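Local coordinates for protein globin (Chloroflexus aurantiacus, PDB 5D1V) that binds heme and, as a group II truncated hemoglobin, probably carries oxygen, at residues I6-I19 / E98-E110. Numbering follows the deposited sequence.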
loop_
_atom_site.group_PDB
_atom_site.type_symbol
_atom_site.label_atom_id
_atom_site.label_comp_id
_atom_site.label_asym_id
_atom_site.label_seq_id
_atom_site.Cartn_x
_atom_site.Cartn_y
_atom_site.Cartn_z
ATOM N N ILE A 6 -13.747 -13.209 13.784
ATOM C CA ILE A 6 -12.920 -13.072 12.598
ATOM C C ILE A 6 -12.206 -14.388 12.339
ATOM O O ILE A 6 -12.155 -14.848 11.202
ATOM C CB ILE A 6 -11.898 -11.902 12.734
ATOM C CG1 ILE A 6 -12.613 -10.555 12.877
ATOM C CG2 ILE A 6 -10.954 -11.896 11.559
ATOM C CD1 ILE A 6 -13.399 -10.119 11.678
ATOM N N TYR A 7 -11.611 -14.963 13.389
ATOM C CA TYR A 7 -10.928 -16.254 13.299
ATOM C C TYR A 7 -11.757 -17.283 12.525
ATOM O O TYR A 7 -11.258 -17.919 11.585
ATOM C CB TYR A 7 -10.622 -16.762 14.706
ATOM C CG TYR A 7 -9.954 -18.101 14.789
ATOM C CD1 TYR A 7 -8.569 -18.215 14.694
ATOM C CD2 TYR A 7 -10.701 -19.257 14.997
ATOM C CE1 TYR A 7 -7.950 -19.443 14.781
ATOM C CE2 TYR A 7 -10.085 -20.495 15.093
ATOM C CZ TYR A 7 -8.706 -20.576 14.976
ATOM O OH TYR A 7 -8.044 -21.775 15.091
ATOM N N GLU A 8 -13.014 -17.455 12.931
ATOM C CA GLU A 8 -13.926 -18.402 12.270
ATOM C C GLU A 8 -14.186 -17.973 10.840
ATOM O O GLU A 8 -14.169 -18.794 9.924
ATOM C CB GLU A 8 -15.263 -18.497 13.016
ATOM C CG GLU A 8 -15.182 -18.871 14.494
ATOM C CD GLU A 8 -16.540 -18.750 15.210
ATOM O OE1 GLU A 8 -17.449 -19.551 14.888
ATOM O OE2 GLU A 8 -16.699 -17.856 16.083
ATOM N N GLN A 9 -14.430 -16.678 10.654
ATOM C CA GLN A 9 -14.827 -16.150 9.347
ATOM C C GLN A 9 -13.795 -16.414 8.266
ATOM O O GLN A 9 -14.134 -16.622 7.113
ATOM C CB GLN A 9 -15.062 -14.658 9.422
ATOM C CG GLN A 9 -16.360 -14.255 10.108
ATOM C CD GLN A 9 -16.386 -12.776 10.425
ATOM O OE1 GLN A 9 -16.562 -12.385 11.580
ATOM N NE2 GLN A 9 -16.192 -11.942 9.405
ATOM N N ILE A 10 -12.521 -16.387 8.628
ATOM C CA ILE A 10 -11.485 -16.480 7.609
ATOM C C ILE A 10 -10.955 -17.913 7.477
ATOM O O ILE A 10 -10.055 -18.152 6.681
ATOM C CB ILE A 10 -10.323 -15.453 7.875
ATOM C CG1 ILE A 10 -9.415 -15.872 9.041
ATOM C CG2 ILE A 10 -10.891 -14.027 8.085
ATOM C CD1 ILE A 10 -8.133 -15.045 9.103
ATOM N N GLY A 11 -11.525 -18.864 8.224
ATOM C CA GLY A 11 -11.150 -20.267 8.078
ATOM C C GLY A 11 -10.238 -20.822 9.163
ATOM O O GLY A 11 -9.694 -21.930 9.053
ATOM N N GLY A 12 -10.054 -20.051 10.220
ATOM C CA GLY A 12 -9.353 -20.548 11.388
ATOM C C GLY A 12 -7.845 -20.733 11.255
ATOM O O GLY A 12 -7.156 -20.042 10.494
ATOM N N GLU A 13 -7.347 -21.689 12.033
ATOM C CA GLU A 13 -5.898 -21.928 12.210
ATOM C C GLU A 13 -5.161 -22.071 10.892
ATOM O O GLU A 13 -4.075 -21.525 10.682
ATOM C CB GLU A 13 -5.682 -23.196 13.044
ATOM C CG GLU A 13 -4.218 -23.529 13.289
ATOM C CD GLU A 13 -4.009 -24.641 14.295
ATOM O OE1 GLU A 13 -4.965 -25.381 14.570
ATOM O OE2 GLU A 13 -2.877 -24.767 14.813
ATOM N N ALA A 14 -5.747 -22.853 10.007
ATOM C CA ALA A 14 -5.131 -23.112 8.723
ATOM C C ALA A 14 -4.832 -21.813 7.966
ATOM O O ALA A 14 -3.787 -21.673 7.343
ATOM C CB ALA A 14 -6.013 -24.008 7.916
ATOM N N THR A 15 -5.721 -20.837 8.065
ATOM C CA THR A 15 -5.539 -19.563 7.365
ATOM C C THR A 15 -4.416 -18.761 8.001
ATOM O O THR A 15 -3.589 -18.176 7.314
ATOM C CB THR A 15 -6.842 -18.785 7.355
ATOM O OG1 THR A 15 -7.843 -19.596 6.715
ATOM C CG2 THR A 15 -6.712 -17.484 6.587
ATOM N N PHE A 16 -4.358 -18.751 9.324
ATOM C CA PHE A 16 -3.278 -18.029 10.003
ATOM C C PHE A 16 -1.909 -18.641 9.698
ATOM O O PHE A 16 -0.900 -17.922 9.623
ATOM C CB PHE A 16 -3.565 -17.986 11.495
ATOM C CG PHE A 16 -4.642 -16.986 11.840
ATOM C CD1 PHE A 16 -4.348 -15.643 11.946
ATOM C CD2 PHE A 16 -5.940 -17.395 11.988
ATOM C CE1 PHE A 16 -5.352 -14.722 12.222
ATOM C CE2 PHE A 16 -6.941 -16.490 12.255
ATOM C CZ PHE A 16 -6.650 -15.157 12.373
ATOM N N ARG A 17 -1.875 -19.950 9.466
ATOM C CA ARG A 17 -0.608 -20.602 9.122
ATOM C C ARG A 17 -0.148 -20.062 7.765
ATOM O O ARG A 17 1.036 -19.705 7.603
ATOM C CB ARG A 17 -0.743 -22.125 9.094
ATOM C CG ARG A 17 -0.740 -22.772 10.469
ATOM C CD ARG A 17 -0.729 -24.292 10.354
ATOM N NE ARG A 17 -0.883 -24.969 11.646
ATOM C CZ ARG A 17 0.115 -25.249 12.475
ATOM N NH1 ARG A 17 1.356 -24.922 12.155
ATOM N NH2 ARG A 17 -0.122 -25.861 13.636
ATOM N N ARG A 18 -1.084 -19.954 6.818
ATOM C CA ARG A 18 -0.763 -19.418 5.480
ATOM C C ARG A 18 -0.271 -17.957 5.582
ATOM O O ARG A 18 0.728 -17.588 4.945
ATOM C CB ARG A 18 -1.963 -19.485 4.520
ATOM C CG ARG A 18 -2.476 -20.904 4.248
ATOM C CD ARG A 18 -3.318 -20.987 2.971
ATOM N NE ARG A 18 -4.462 -20.084 2.989
ATOM C CZ ARG A 18 -5.615 -20.349 3.583
ATOM N NH1 ARG A 18 -5.798 -21.499 4.222
ATOM N NH2 ARG A 18 -6.593 -19.461 3.533
ATOM N N ILE A 19 -0.980 -17.146 6.361
ATOM C CA ILE A 19 -0.633 -15.742 6.544
ATOM C C ILE A 19 0.795 -15.632 7.070
ATOM O O ILE A 19 1.600 -14.896 6.526
ATOM C CB ILE A 19 -1.623 -15.049 7.501
ATOM C CG1 ILE A 19 -2.997 -14.890 6.844
ATOM C CG2 ILE A 19 -1.128 -13.681 7.882
ATOM C CD1 ILE A 19 -4.098 -14.440 7.812
ATOM N N GLU A 98 -2.279 -12.367 -0.248
ATOM C CA GLU A 98 -1.834 -13.621 -0.841
ATOM C C GLU A 98 -2.445 -14.861 -0.174
ATOM O O GLU A 98 -2.638 -15.863 -0.841
ATOM C CB GLU A 98 -0.317 -13.690 -0.806
ATOM C CG GLU A 98 0.304 -12.659 -1.704
ATOM C CD GLU A 98 1.815 -12.761 -1.767
ATOM O OE1 GLU A 98 2.362 -13.846 -1.490
ATOM O OE2 GLU A 98 2.441 -11.743 -2.109
ATOM N N ALA A 99 -2.823 -14.776 1.096
ATOM C CA ALA A 99 -3.407 -15.908 1.816
ATOM C C ALA A 99 -4.885 -16.090 1.502
ATOM O O ALA A 99 -5.486 -17.068 1.921
ATOM C CB ALA A 99 -3.226 -15.740 3.294
ATOM N N GLY A 100 -5.461 -15.141 0.777
ATOM C CA GLY A 100 -6.846 -15.231 0.370
ATOM C C GLY A 100 -7.862 -14.867 1.439
ATOM O O GLY A 100 -8.970 -15.387 1.447
ATOM N N VAL A 101 -7.509 -13.948 2.323
ATOM C CA VAL A 101 -8.415 -13.563 3.385
ATOM C C VAL A 101 -9.566 -12.782 2.773
ATOM O O VAL A 101 -9.330 -11.784 2.106
ATOM C CB VAL A 101 -7.699 -12.732 4.450
ATOM C CG1 VAL A 101 -8.639 -12.368 5.572
ATOM C CG2 VAL A 101 -6.471 -13.503 4.978
ATOM N N PRO A 102 -10.814 -13.239 2.991
ATOM C CA PRO A 102 -11.991 -12.595 2.408
ATOM C C PRO A 102 -12.369 -11.289 3.082
ATOM O O PRO A 102 -12.073 -11.095 4.268
ATOM C CB PRO A 102 -13.095 -13.626 2.646
ATOM C CG PRO A 102 -12.725 -14.223 3.942
ATOM C CD PRO A 102 -11.212 -14.368 3.847
ATOM N N GLU A 103 -13.029 -10.421 2.327
ATOM C CA GLU A 103 -13.648 -9.221 2.888
ATOM C C GLU A 103 -14.994 -9.627 3.482
ATOM O O GLU A 103 -15.602 -10.598 3.028
ATOM C CB GLU A 103 -13.836 -8.157 1.808
ATOM C CG GLU A 103 -12.561 -7.680 1.183
ATOM C CD GLU A 103 -11.836 -6.695 2.056
ATOM O OE1 GLU A 103 -10.755 -6.204 1.657
ATOM O OE2 GLU A 103 -12.352 -6.404 3.146
ATOM N N PRO A 104 -15.476 -8.894 4.495
ATOM C CA PRO A 104 -14.910 -7.730 5.183
ATOM C C PRO A 104 -13.842 -8.052 6.243
ATOM O O PRO A 104 -13.199 -7.133 6.769
ATOM C CB PRO A 104 -16.140 -7.097 5.838
ATOM C CG PRO A 104 -17.060 -8.259 6.081
ATOM C CD PRO A 104 -16.851 -9.186 4.938
ATOM N N ALA A 105 -13.642 -9.324 6.539
ATOM C CA ALA A 105 -12.748 -9.692 7.625
ATOM C C ALA A 105 -11.349 -9.151 7.361
ATOM O O ALA A 105 -10.688 -8.682 8.280
ATOM C CB ALA A 105 -12.712 -11.198 7.795
ATOM N N ARG A 106 -10.883 -9.258 6.111
ATOM C CA ARG A 106 -9.555 -8.757 5.756
ATOM C C ARG A 106 -9.384 -7.293 6.127
ATOM O O ARG A 106 -8.310 -6.874 6.586
ATOM C CB ARG A 106 -9.275 -8.911 4.261
ATOM C CG ARG A 106 -7.843 -8.507 3.868
ATOM C CD ARG A 106 -7.736 -8.122 2.379
ATOM N NE ARG A 106 -7.884 -9.276 1.492
ATOM C CZ ARG A 106 -7.518 -9.302 0.208
ATOM N NH1 ARG A 106 -6.968 -8.233 -0.369
ATOM N NH2 ARG A 106 -7.701 -10.408 -0.502
ATOM N N SER A 107 -10.426 -6.493 5.914
ATOM C CA SER A 107 -10.362 -5.064 6.235
ATOM C C SER A 107 -10.199 -4.824 7.727
ATOM O O SER A 107 -9.470 -3.926 8.137
ATOM C CB SER A 107 -11.610 -4.332 5.759
ATOM O OG SER A 107 -11.624 -4.171 4.344
ATOM N N VAL A 108 -10.892 -5.623 8.529
ATOM C CA VAL A 108 -10.794 -5.503 9.998
ATOM C C VAL A 108 -9.352 -5.769 10.427
ATOM O O VAL A 108 -8.789 -5.038 11.235
ATOM C CB VAL A 108 -11.767 -6.466 10.740
ATOM C CG1 VAL A 108 -11.551 -6.385 12.260
ATOM C CG2 VAL A 108 -13.247 -6.159 10.391
ATOM N N MET A 109 -8.764 -6.826 9.878
ATOM C CA MET A 109 -7.393 -7.203 10.172
ATOM C C MET A 109 -6.419 -6.093 9.749
ATOM O O MET A 109 -5.541 -5.721 10.522
ATOM C CB MET A 109 -7.041 -8.513 9.482
ATOM C CG MET A 109 -7.862 -9.644 9.986
ATOM S SD MET A 109 -7.539 -11.234 9.186
ATOM C CE MET A 109 -6.113 -11.728 10.100
ATOM N N GLU A 110 -6.611 -5.546 8.554
ATOM C CA GLU A 110 -5.814 -4.411 8.073
ATOM C C GLU A 110 -5.933 -3.212 9.011
ATOM O O GLU A 110 -4.931 -2.576 9.402
ATOM C CB GLU A 110 -6.243 -4.009 6.655
ATOM C CG GLU A 110 -5.733 -2.595 6.279
ATOM C CD GLU A 110 -5.773 -2.334 4.788
ATOM O OE1 GLU A 110 -6.252 -3.220 4.066
ATOM O OE2 GLU A 110 -5.355 -1.234 4.360
HETATM O O HOH W 1 -9.723 -17.675 3.919
HETATM O O HOH W 2 -3.421 -18.985 0.093
#
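Ile-10 and Met-109 meet tip to tip where, in this truncated globin fold, the helix 6-9, its Gly-Gly turn and the start of helix 13-28 pack against the link between the G and H helices (82-98 and 105-119) and the first turns of the latter. Ile-10 CD1 abuts Met-109 SD at 3.9 Å, because CG1 stands between the backbone N and the carbonyl carbon (chi1 74°); the same torsion sets the other branch, CG2, beside the backbone N, where it presses on Ala-105 CB at 3.4 Å, tighter than usual for two carbons, and touches Val-101 CG1. A larger side chain than the methyl of Ala-105 would probably crowd CG2 there. An alanine in place of Ile-10 would remove both branches and would probably open a gap between Met-109, Ala-105 and Val-101. Met-109, unbranched and bent at its thioether (chi3 82°), can thread inward until CE lies obliquely to the Phe-16 ring, 3.7 Å from Phe-16 CE1. Ile-19 points its CD1 at the same methyl and crosses Val-101 at about a right angle, while Leu-96 of helix 82-98 also touches Ile-19, Val-101 and Met-109. Ile-6 slides antiparallel past Met-109, its CG2 beside CG. At the exposed end of the contact the link is polar: Gly-100 ends helix 82-98 in a Schellman motif, its positive phi favouring glycine, and Ala-99 O, which lies in the guanidinium plane, accepts from Arg-18 NH2 at 3.1 Å, with a weak bond from Arg-18 NE.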